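Local coordinates for protein putative N-acetyl-gamma-glutamyl-phosphate reductase (Arabidopsis thaliana, PDB 1XYG) that probably reduces N-acetyl-L-glutamyl 5-phosphate to the corresponding semialdehyde with NADPH, in the third step of the arginine pathway from glutamate, at residues A37-F42 / Q335-L340. Residues are numbered along the deposited sequence; the frame is centred on the assembly and turned at random.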
loop_
_atom_site.group_PDB
_atom_site.type_symbol
_atom_site.label_atom_id
_atom_site.label_comp_id
_atom_site.label_asym_id
_atom_site.label_seq_id
_atom_site.Cartn_x
_atom_site.Cartn_y
_atom_site.Cartn_z
ATOM N N ALA A 37 -4.992 11.694 25.238
ATOM C CA ALA A 37 -4.523 10.605 26.088
ATOM C C ALA A 37 -3.340 10.990 26.976
ATOM O O ALA A 37 -3.317 10.669 28.163
ATOM C CB ALA A 37 -4.153 9.390 25.235
ATOM N N ASN A 38 -2.353 11.668 26.405
ATOM C CA ASN A 38 -1.192 12.061 27.184
ATOM C C ASN A 38 -1.114 13.564 27.437
ATOM O O ASN A 38 -0.047 14.099 27.744
ATOM C CB ASN A 38 0.087 11.574 26.508
ATOM C CG ASN A 38 0.157 10.070 26.423
ATOM O OD1 ASN A 38 0.017 9.371 27.428
ATOM N ND2 ASN A 38 0.380 9.558 25.222
ATOM N N HIS A 39 -2.247 14.244 27.295
ATOM C CA HIS A 39 -2.309 15.673 27.548
ATOM C C HIS A 39 -2.362 15.778 29.072
ATOM O O HIS A 39 -3.242 15.209 29.717
ATOM C CB HIS A 39 -3.567 16.266 26.920
ATOM C CG HIS A 39 -3.630 17.759 26.978
ATOM N ND1 HIS A 39 -3.758 18.454 28.162
ATOM C CD2 HIS A 39 -3.609 18.690 25.995
ATOM C CE1 HIS A 39 -3.813 19.749 27.905
ATOM N NE2 HIS A 39 -3.725 19.918 26.597
ATOM N N PRO A 40 -1.411 16.500 29.669
ATOM C CA PRO A 40 -1.361 16.654 31.122
ATOM C C PRO A 40 -2.537 17.341 31.815
ATOM O O PRO A 40 -2.757 17.119 33.003
ATOM C CB PRO A 40 -0.045 17.402 31.336
ATOM C CG PRO A 40 0.040 18.247 30.123
ATOM C CD PRO A 40 -0.337 17.275 29.029
ATOM N N HIS A 41 -3.313 18.146 31.096
ATOM C CA HIS A 41 -4.403 18.860 31.756
ATOM C C HIS A 41 -5.816 18.628 31.264
ATOM O O HIS A 41 -6.774 18.864 32.001
ATOM C CB HIS A 41 -4.094 20.352 31.738
ATOM C CG HIS A 41 -2.755 20.664 32.309
ATOM N ND1 HIS A 41 -2.436 20.400 33.621
ATOM C CD2 HIS A 41 -1.620 21.108 31.724
ATOM C CE1 HIS A 41 -1.158 20.663 33.821
ATOM N NE2 HIS A 41 -0.639 21.094 32.685
ATOM N N PHE A 42 -5.960 18.179 30.024
ATOM C CA PHE A 42 -7.286 17.936 29.488
ATOM C C PHE A 42 -7.642 16.459 29.580
ATOM O O PHE A 42 -6.816 15.585 29.309
ATOM C CB PHE A 42 -7.382 18.393 28.028
ATOM C CG PHE A 42 -7.154 19.871 27.824
ATOM C CD1 PHE A 42 -7.097 20.748 28.908
ATOM C CD2 PHE A 42 -6.972 20.384 26.536
ATOM C CE1 PHE A 42 -6.860 22.113 28.716
ATOM C CE2 PHE A 42 -6.733 21.746 26.330
ATOM C CZ PHE A 42 -6.676 22.613 27.421
ATOM N N GLN A 335 -4.712 20.729 15.120
ATOM C CA GLN A 335 -4.898 22.171 15.158
ATOM C C GLN A 335 -6.030 22.528 16.122
ATOM O O GLN A 335 -5.967 23.545 16.813
ATOM C CB GLN A 335 -5.213 22.703 13.756
ATOM C CG GLN A 335 -5.407 24.209 13.706
ATOM C CD GLN A 335 -4.956 24.798 12.386
ATOM O OE1 GLN A 335 -4.012 25.594 12.337
ATOM N NE2 GLN A 335 -5.620 24.405 11.304
ATOM N N ALA A 336 -7.061 21.688 16.167
ATOM C CA ALA A 336 -8.192 21.917 17.056
ATOM C C ALA A 336 -7.690 22.006 18.501
ATOM O O ALA A 336 -8.076 22.907 19.256
ATOM C CB ALA A 336 -9.209 20.786 16.918
ATOM N N LEU A 337 -6.828 21.066 18.879
ATOM C CA LEU A 337 -6.273 21.041 20.221
ATOM C C LEU A 337 -5.337 22.228 20.412
ATOM O O LEU A 337 -5.297 22.831 21.488
ATOM C CB LEU A 337 -5.516 19.734 20.460
ATOM C CG LEU A 337 -4.856 19.586 21.837
ATOM C CD1 LEU A 337 -5.890 19.766 22.935
ATOM C CD2 LEU A 337 -4.200 18.220 21.943
ATOM N N GLN A 338 -4.588 22.560 19.364
ATOM C CA GLN A 338 -3.665 23.688 19.412
ATOM C C GLN A 338 -4.454 24.940 19.777
ATOM O O GLN A 338 -4.001 25.762 20.566
ATOM C CB GLN A 338 -2.986 23.888 18.052
ATOM C CG GLN A 338 -1.744 24.785 18.089
ATOM C CD GLN A 338 -1.062 24.906 16.733
ATOM O OE1 GLN A 338 -1.163 24.009 15.895
ATOM N NE2 GLN A 338 -0.354 26.009 16.520
ATOM N N ASN A 339 -5.645 25.071 19.205
ATOM C CA ASN A 339 -6.500 26.226 19.468
ATOM C C ASN A 339 -7.095 26.193 20.871
ATOM O O ASN A 339 -7.101 27.204 21.573
ATOM C CB ASN A 339 -7.636 26.306 18.447
ATOM C CG ASN A 339 -7.166 26.769 17.090
ATOM O OD1 ASN A 339 -6.339 27.686 16.984
ATOM N ND2 ASN A 339 -7.705 26.154 16.036
ATOM N N LEU A 340 -7.594 25.034 21.288
ATOM C CA LEU A 340 -8.186 24.942 22.612
ATOM C C LEU A 340 -7.150 25.227 23.689
ATOM O O LEU A 340 -7.475 25.835 24.705
ATOM C CB LEU A 340 -8.811 23.570 22.851
ATOM C CG LEU A 340 -9.633 23.494 24.149
ATOM C CD1 LEU A 340 -10.839 24.431 24.050
ATOM C CD2 LEU A 340 -10.108 22.074 24.394
#
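L337 of helix 329-343 meets the rings of both F42 and H39, and L340, one turn on, meets F42, in a buried contact where only carbon atoms touch between the two segments. L337 CD1 reaches the F42 ring edge-on, roughly level with it, 3.8 Å from F42 CD2, and also lies 4.0 Å from H39 CD2, so that one methyl touches both rings. On the neighbouring turn L340 CD2 approaches F42 CE2 to 3.9 Å. With chi1 at 179°, the L337 chain runs out extended from the backbone N, and its methyls reach the loop. The two rings are also packed on each other: F42 CD2 lies 3.2 Å above the plane of the H39 ring, over its outer part. These residues join the turn between helix 27-37 and strand 42-47, an outer strand of the parallel sheet in the Rossmann-type NAD-binding domain, to the helix near the C-terminus, which packs against the same sheet through F87 and I19. Polar links set the rotation of the imidazole. H41 N donates to H39 ND1 (3.0 Å, 154°) close to the ring plane, while H39 NE2 hydrogen-bonds N341 OD1, just past 335-340 on the same helix. With an alanine in place of H39, one face of F42 would probably be uncovered, H41 N and N341 OD1 left without these mates, and a gap opened beside L337.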